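Local coordinates for lipopolysaccharide biosynthesis protein wbpB (Thermus thermophilus, PDB 3O9Z) that probably oxidises a nucleotide-linked sugar with NAD, using 2-oxoglutarate to recycle the cofactor, in the biosynthesis of 2,3-diacetamido-2,3-dideoxy-d-mannuronic acid for lipopolysaccharide, at residues G178-T182 against A291-R295. Numbering follows the deposited sequence.
Sequences GGLAT and AALLR
In this Gfo/Idh/MocA-type dehydrogenase, the Gly178-Gly179 turn and the short helix 180-183, which ends at the NAD-binding Asn183, are tied to segment 291-295 by an arginine and a bridging water. Gly178 leaves the preceding helix with positive phi (84/2), and Gly179, at 93/170, is the N-cap residue of the next; a CB on Gly178 would clash with Arg295 NH2. The nearest CA atoms are those of Thr182 and Ala291, 5.3 Å apart. The CA-to-CB bond of Arg295 points sideways relative to 178-182, but chi1 m with chi2 and chi3 t, and chi4 at 131°, bring its guanidinium edge-on to the turn: NE donates to Gly178 O and NH2 to Thr182 OG1, both at 2.9 Å. Its NH1 bonds to Leu107 O, and Trp108 adds a cation-pi contact. Thr182, chi1 m, also sets OG1 3.4 Å from Ala291 CB. Alongside, Ala181 CB packs 4.2 Å from CD1 of Leu294 (chi1 m, chi2 t), and Phe189 touches both side chains. Thr182 lies about 8 Å from bound NAD, side chain to ligand. The water accepts from Thr182 OG1 (2.7 Å) and donates to Gly178 O (3.1 Å) and Ala291 O (2.8 Å).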
ATOM      1  N   GLY A 178       0.351  13.679  14.810  1.00 11.53           N
ATOM      2  CA  GLY A 178       0.700  14.688  15.817  1.00 11.64           C
ATOM      3  C   GLY A 178       0.696  14.183  17.245  1.00 15.14           C
ATOM      4  O   GLY A 178       1.037  14.938  18.164  1.00 14.35           O
ATOM      5  N   GLY A 179       0.415  12.899  17.419  1.00 12.20           N
ATOM      6  CA  GLY A 179       0.430  12.298  18.741  1.00 12.74           C
ATOM      7  C   GLY A 179      -0.979  12.349  19.338  1.00 10.58           C
ATOM      8  O   GLY A 179      -1.872  13.027  18.847  1.00 11.97           O
ATOM      9  N   LEU A 180      -1.174  11.652  20.458  1.00 12.71           N
ATOM     10  CA  LEU A 180      -2.485  11.541  21.104  1.00 10.33           C
ATOM     11  C   LEU A 180      -3.125  12.900  21.437  1.00 12.07           C
ATOM     12  O   LEU A 180      -4.306  13.116  21.201  1.00 11.39           O
ATOM     13  CB  LEU A 180      -2.346  10.628  22.335  1.00 11.82           C
ATOM     14  CG  LEU A 180      -3.657  10.374  23.082  1.00 13.89           C
ATOM     15  CD1 LEU A 180      -4.504   9.472  22.224  1.00 18.27           C
ATOM     16  CD2 LEU A 180      -3.347   9.680  24.411  1.00 13.37           C
ATOM     17  N   ALA A 181      -2.308  13.801  21.996  1.00 12.35           N
ATOM     18  CA  ALA A 181      -2.851  15.107  22.397  1.00 12.95           C
ATOM     19  C   ALA A 181      -3.286  15.968  21.226  1.00 13.70           C
ATOM     20  O   ALA A 181      -4.170  16.828  21.376  1.00 15.29           O
ATOM     21  CB  ALA A 181      -1.803  15.871  23.222  1.00 16.24           C
ATOM     22  N   THR A 182      -2.794  15.653  20.034  1.00 12.93           N
ATOM     23  CA  THR A 182      -3.280  16.330  18.837  1.00 13.27           C
ATOM     24  C   THR A 182      -4.463  15.564  18.243  1.00 13.71           C
ATOM     25  O   THR A 182      -5.543  16.108  18.035  1.00 15.19           O
ATOM     26  CB  THR A 182      -2.181  16.414  17.791  1.00 13.14           C
ATOM     27  OG1 THR A 182      -1.132  17.281  18.254  1.00 14.67           O
ATOM     28  CG2 THR A 182      -2.707  17.003  16.476  1.00 14.83           C
ATOM     29  N   ALA A 291      -1.359  22.097  21.154  1.00 14.26           N
ATOM     30  CA  ALA A 291      -1.064  20.715  20.861  1.00 16.21           C
ATOM     31  C   ALA A 291       0.355  20.495  20.356  1.00 14.74           C
ATOM     32  O   ALA A 291       1.047  19.514  20.711  1.00 14.99           O
ATOM     33  CB  ALA A 291      -2.101  20.142  19.891  1.00 17.48           C
ATOM     34  N   ALA A 292       0.799  21.440  19.526  1.00 15.37           N
ATOM     35  CA  ALA A 292       2.169  21.294  19.016  1.00 17.12           C
ATOM     36  C   ALA A 292       3.246  21.421  20.106  1.00 17.76           C
ATOM     37  O   ALA A 292       4.199  20.625  20.140  1.00 19.31           O
ATOM     38  CB  ALA A 292       2.411  22.329  17.900  1.00 17.08           C
ATOM     39  N   LEU A 293       3.032  22.357  21.037  1.00 18.00           N
ATOM     40  CA  LEU A 293       3.919  22.508  22.197  1.00 20.57           C
ATOM     41  C   LEU A 293       4.057  21.212  22.967  1.00 20.62           C
ATOM     42  O   LEU A 293       5.145  20.798  23.387  1.00 21.01           O
ATOM     43  CB  LEU A 293       3.385  23.580  23.143  1.00 22.30           C
ATOM     44  CG  LEU A 293       3.488  25.062  22.816  1.00 30.54           C
ATOM     45  CD1 LEU A 293       2.746  25.920  23.835  1.00 31.86           C
ATOM     46  CD2 LEU A 293       4.988  25.404  22.775  1.00 35.67           C
ATOM     47  N   LEU A 294       2.902  20.567  23.156  1.00 19.64           N
ATOM     48  CA  LEU A 294       2.833  19.334  23.919  1.00 21.00           C
ATOM     49  C   LEU A 294       3.614  18.160  23.325  1.00 23.52           C
ATOM     50  O   LEU A 294       3.874  17.170  24.021  1.00 24.37           O
ATOM     51  CB  LEU A 294       1.358  18.967  24.121  1.00 17.57           C
ATOM     52  CG  LEU A 294       0.621  19.758  25.203  1.00 20.31           C
ATOM     53  CD1 LEU A 294      -0.894  19.477  25.166  1.00 18.94           C
ATOM     54  CD2 LEU A 294       1.222  19.387  26.587  1.00 20.55           C
ATOM     55  N   ARG A 295       3.977  18.212  22.039  1.00 20.83           N
ATOM     56  CA  ARG A 295       4.808  17.123  21.505  1.00 22.58           C
ATOM     57  C   ARG A 295       6.198  17.019  22.095  1.00 25.21           C
ATOM     58  O   ARG A 295       6.795  15.946  22.137  1.00 27.94           O
ATOM     59  CB  ARG A 295       4.927  17.185  19.971  1.00 22.43           C
ATOM     60  CG  ARG A 295       3.584  17.131  19.297  1.00 19.36           C
ATOM     61  CD  ARG A 295       3.636  17.279  17.762  1.00 16.16           C
ATOM     62  NE  ARG A 295       2.271  17.468  17.359  1.00 14.61           N
ATOM     63  CZ  ARG A 295       1.829  18.420  16.542  1.00 13.17           C
ATOM     64  NH1 ARG A 295       2.714  19.230  15.906  1.00 15.68           N
ATOM     65  NH2 ARG A 295       0.544  18.566  16.314  1.00 14.92           N
TER
HETATM   66  O   HOH W   1       0.299  16.844  20.455  1.00 19.95           O